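Side-chain contacts in SusD superfamily protein (Bacteroides thetaiotaomicron VPI-5482, PDB 3HDX), which probably binds polysaccharide at the outer membrane, as a SusD-family protein thought to take part in carbohydrate uptake: residues 19-22 against 23-27; 193-196 against 197-200. All blocks are in the same frame, centred on the assembly; numbering follows the deposited sequence.

Contact 1: residues 19-22 against 23-27; sequences MGVY and GLTRA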
loop_
_atom_site.group_PDB
_atom_site.type_symbol
_atom_site.label_atom_id
_atom_site.label_comp_id
_atom_site.label_asym_id
_atom_site.label_seq_id
_atom_site.Cartn_x
_atom_site.Cartn_y
_atom_site.Cartn_z
HETATM N N MSE A 19 12.483 -7.558 13.759
HETATM C CA MSE A 19 11.676 -6.343 14.012
HETATM C C MSE A 19 12.307 -5.130 13.298
HETATM O O MSE A 19 11.583 -4.245 12.808
HETATM C CB MSE A 19 11.447 -6.115 15.512
HETATM C CG MSE A 19 10.688 -7.288 16.198
HETATM SE SE MSE A 19 9.069 -7.910 15.305
HETATM C CE MSE A 19 8.966 -9.676 16.055
ATOM N N GLY A 20 13.640 -5.124 13.166
ATOM C CA GLY A 20 14.322 -4.087 12.430
ATOM C C GLY A 20 13.985 -4.056 10.949
ATOM O O GLY A 20 13.877 -2.976 10.377
ATOM N N VAL A 21 13.833 -5.236 10.316
ATOM C CA VAL A 21 13.451 -5.281 8.889
ATOM C C VAL A 21 12.025 -4.690 8.721
ATOM O O VAL A 21 11.781 -3.893 7.797
ATOM C CB VAL A 21 13.568 -6.684 8.278
ATOM C CG1 VAL A 21 13.226 -6.640 6.785
ATOM C CG2 VAL A 21 15.003 -7.251 8.492
ATOM N N TYR A 22 11.107 -5.040 9.633
ATOM C CA TYR A 22 9.774 -4.428 9.647
ATOM C C TYR A 22 9.864 -2.917 9.798
ATOM O O TYR A 22 9.170 -2.179 9.111
ATOM C CB TYR A 22 8.880 -4.994 10.753
ATOM C CG TYR A 22 8.226 -6.342 10.428
ATOM C CD1 TYR A 22 7.063 -6.393 9.649
ATOM C CD2 TYR A 22 8.743 -7.534 10.882
ATOM C CE1 TYR A 22 6.451 -7.608 9.311
ATOM C CE2 TYR A 22 8.150 -8.751 10.569
ATOM C CZ TYR A 22 6.977 -8.784 9.806
ATOM O OH TYR A 22 6.392 -9.981 9.513
ATOM N N GLY A 23 10.710 -2.462 10.718
ATOM C CA GLY A 23 10.868 -1.041 10.954
ATOM C C GLY A 23 11.373 -0.271 9.757
ATOM O O GLY A 23 10.888 0.827 9.452
ATOM N N LEU A 24 12.361 -0.861 9.081
ATOM C CA LEU A 24 12.915 -0.271 7.876
ATOM C C LEU A 24 11.877 -0.202 6.765
ATOM O O LEU A 24 11.873 0.763 6.006
ATOM C CB LEU A 24 14.163 -1.030 7.416
ATOM C CG LEU A 24 15.391 -0.886 8.327
ATOM C CD1 LEU A 24 16.441 -1.919 7.940
ATOM C CD2 LEU A 24 15.914 0.546 8.231
ATOM N N THR A 25 11.030 -1.236 6.665
ATOM C CA THR A 25 9.985 -1.272 5.614
ATOM C C THR A 25 8.942 -0.168 5.870
ATOM O O THR A 25 8.591 0.584 4.978
ATOM C CB THR A 25 9.330 -2.643 5.464
ATOM O OG1 THR A 25 10.345 -3.674 5.386
ATOM C CG2 THR A 25 8.459 -2.640 4.195
ATOM N N ARG A 26 8.553 -0.013 7.128
ATOM C CA ARG A 26 7.635 1.072 7.537
ATOM C C ARG A 26 8.278 2.424 7.186
ATOM O O ARG A 26 7.651 3.263 6.567
ATOM C CB ARG A 26 7.341 0.975 9.018
ATOM C CG ARG A 26 6.412 2.045 9.531
ATOM C CD ARG A 26 6.179 1.893 10.991
ATOM N NE ARG A 26 7.391 2.184 11.793
ATOM C CZ ARG A 26 8.032 1.342 12.633
ATOM N NH1 ARG A 26 7.613 0.099 12.902
ATOM N NH2 ARG A 26 9.126 1.775 13.268
ATOM N N ALA A 27 9.566 2.585 7.532
ATOM C CA ALA A 27 10.281 3.827 7.250
ATOM C C ALA A 27 10.358 4.156 5.760
ATOM O O ALA A 27 10.235 5.332 5.376
ATOM C CB ALA A 27 11.675 3.794 7.861
HETATM O O HOH W 1 6.840 -1.736 11.134
#

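Contact 2: residues 193-196 against 197-200; sequences LFNK and LSAY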
loop_
_atom_site.group_PDB
_atom_site.type_symbol
_atom_site.label_atom_id
_atom_site.label_comp_id
_atom_site.label_asym_id
_atom_site.label_seq_id
_atom_site.Cartn_x
_atom_site.Cartn_y
_atom_site.Cartn_z
ATOM N N LEU A 193 2.321 -8.954 12.040
ATOM C CA LEU A 193 3.271 -9.699 11.206
ATOM C C LEU A 193 2.725 -10.036 9.802
ATOM O O LEU A 193 1.519 -10.257 9.639
ATOM C CB LEU A 193 3.665 -11.003 11.914
ATOM C CG LEU A 193 4.323 -10.791 13.291
ATOM C CD1 LEU A 193 4.558 -12.158 13.904
ATOM C CD2 LEU A 193 5.629 -9.956 13.259
ATOM N N PHE A 194 3.637 -10.075 8.823
ATOM C CA PHE A 194 3.358 -10.450 7.456
ATOM C C PHE A 194 2.920 -11.935 7.489
ATOM O O PHE A 194 3.673 -12.787 7.992
ATOM C CB PHE A 194 4.655 -10.250 6.672
ATOM C CG PHE A 194 4.484 -10.075 5.217
ATOM C CD1 PHE A 194 4.388 -11.160 4.389
ATOM C CD2 PHE A 194 4.561 -8.803 4.646
ATOM C CE1 PHE A 194 4.247 -11.005 3.044
ATOM C CE2 PHE A 194 4.449 -8.654 3.267
ATOM C CZ PHE A 194 4.316 -9.770 2.483
ATOM N N ASN A 195 1.716 -12.235 7.013
ATOM C CA ASN A 195 1.203 -13.599 7.032
ATOM C C ASN A 195 1.117 -14.141 5.614
ATOM O O ASN A 195 1.452 -13.452 4.624
ATOM C CB ASN A 195 -0.141 -13.619 7.797
ATOM C CG ASN A 195 -1.241 -12.815 7.100
ATOM O OD1 ASN A 195 -1.587 -13.110 5.961
ATOM N ND2 ASN A 195 -1.806 -11.818 7.799
ATOM N N LYS A 196 0.668 -15.382 5.486
ATOM C CA LYS A 196 0.634 -16.022 4.173
ATOM C C LYS A 196 -0.203 -15.201 3.170
ATOM O O LYS A 196 0.181 -15.068 1.982
ATOM C CB LYS A 196 0.089 -17.432 4.253
ATOM C CG LYS A 196 0.353 -18.296 3.031
ATOM C CD LYS A 196 -0.438 -19.612 3.025
ATOM C CE LYS A 196 -0.124 -20.607 4.128
ATOM N NZ LYS A 196 1.313 -21.069 4.031
ATOM N N LEU A 197 -1.349 -14.678 3.630
ATOM C CA LEU A 197 -2.219 -13.877 2.756
ATOM C C LEU A 197 -1.615 -12.515 2.412
ATOM O O LEU A 197 -1.850 -11.984 1.307
ATOM C CB LEU A 197 -3.642 -13.780 3.269
ATOM C CG LEU A 197 -4.349 -15.132 3.429
ATOM C CD1 LEU A 197 -5.867 -14.921 3.824
ATOM C CD2 LEU A 197 -4.207 -15.999 2.117
ATOM N N SER A 198 -0.818 -11.958 3.334
ATOM C CA SER A 198 -0.056 -10.729 3.016
ATOM C C SER A 198 0.779 -10.984 1.748
ATOM O O SER A 198 0.774 -10.191 0.801
ATOM C CB SER A 198 0.885 -10.355 4.167
ATOM O OG SER A 198 0.226 -10.341 5.421
ATOM N N ALA A 199 1.485 -12.113 1.710
ATOM C CA ALA A 199 2.324 -12.462 0.526
ATOM C C ALA A 199 1.481 -12.633 -0.728
ATOM O O ALA A 199 1.827 -12.130 -1.800
ATOM C CB ALA A 199 3.178 -13.709 0.801
ATOM N N TYR A 200 0.367 -13.365 -0.597
ATOM C CA TYR A 200 -0.560 -13.498 -1.740
ATOM C C TYR A 200 -1.075 -12.152 -2.252
ATOM O O TYR A 200 -1.278 -12.001 -3.457
ATOM C CB TYR A 200 -1.721 -14.454 -1.447
ATOM C CG TYR A 200 -1.404 -15.926 -1.610
ATOM C CD1 TYR A 200 -1.216 -16.467 -2.866
ATOM C CD2 TYR A 200 -1.282 -16.764 -0.516
ATOM C CE1 TYR A 200 -0.942 -17.819 -3.042
ATOM C CE2 TYR A 200 -1.048 -18.141 -0.679
ATOM C CZ TYR A 200 -0.860 -18.658 -1.925
ATOM O OH TYR A 200 -0.593 -19.980 -2.119
#

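Contact 1: residues 19-22 against 23-27
T25 OG1 lies 2.8 Å from V21 O and donates a hydrogen bond to it, a threonine turned back onto the preceding turn of the alpha-helix 11-30. The helix supplies its own donor to the same acceptor, T25 N at 3.0 Å from V21 O, and the two reach the carbonyl from opposite faces of its plane. The hydroxyl stands 35° out of that plane. It gets there because OG1 sits beside the backbone N of its own residue (chi1 -48°), which leaves CG2 as the branch directed away from that nitrogen. V21 O is thus gripped twice in a buried setting.

One residue earlier, L24 lays its CG 3.3 Å from G20 O, the carbonyl that also accepts from L24 N. R26 runs back along the turn: its chain is extended as far as CD and bends at chi3 (68°), so that one face of the guanidinium lies over G23 CA, toward the rim of the group. A water links R26 NH1 weakly to Y22 O.

Around these groups lie neighbouring helices. V21 and L24 rest on A84 of helix 76-91, and V21 and T25 on L117 of helix 104-129, while F263 forms a cation-pi contact with R26. Y22 bonds through OH to Q113 OE1.

Contact 2: residues 193-196 against 197-200
N195 and S198 face each other across the first turn of helix 196-209 as a capping box, with N195 at the N-cap. The exchange is reciprocal. N195 OD1 accepts from S198 N at 3.0 Å, while S198 OG accepts from N195 N over 2.9 Å, with a nearly straight N-H...O angle of 163°. The asparagine can fold over the helix start because its CG lies between the backbone N and the carbonyl carbon (chi1 65°). From there OD1 meets S198 N well out of the amide plane, the donor standing 48° above it, and takes a second, weak bond from L197 N. S198 N, which has no earlier helical carbonyl to turn to, thereby gains an acceptor, and L197 N a weaker one.

S198 CB, for its part, sits over the centre of the F194 ring, 3.6 Å from the centroid, in a CH-pi contact. The ring then extends past the serine to A199, where F194 CE1 touches the methyl CB at 3.7 Å. F194 thus packs against S198 and A199 while N195 caps the turn. S198 OG also bonds to I258 O, tying the box to a distant part of the chain.

K196 and Y200, one turn apart, lie side by side and point the same way, with K196 CG and CD both next to Y200 CE2. The lysine chain bends at chi3 and chi4, and its ammonium bonds to I167 O, in the last turn of helix 152-169, and to L170 O just beyond it. Along the backbone, Y200 N closes the turn on K196 O at 3.1 Å.

In the fold
The two contacts show the same local reach, a few residues along the chain, at different places in a helix. Contact 1 lies in the middle of helix 11-30, where each amide already has its carbonyl and a side-chain hydroxyl merely adds to one; it is partly buried. Contact 2 is buried and opens helix 196-209, so the N195 side chain supplies an acceptor where no preceding turn offers one. Both pack on helix 104-129, through L117 among others. They also meet directly: the hydroxyl of Y22 in contact 1 probably bonds to the backbone N of F194, joining helix 11-30 to the loop before the cap.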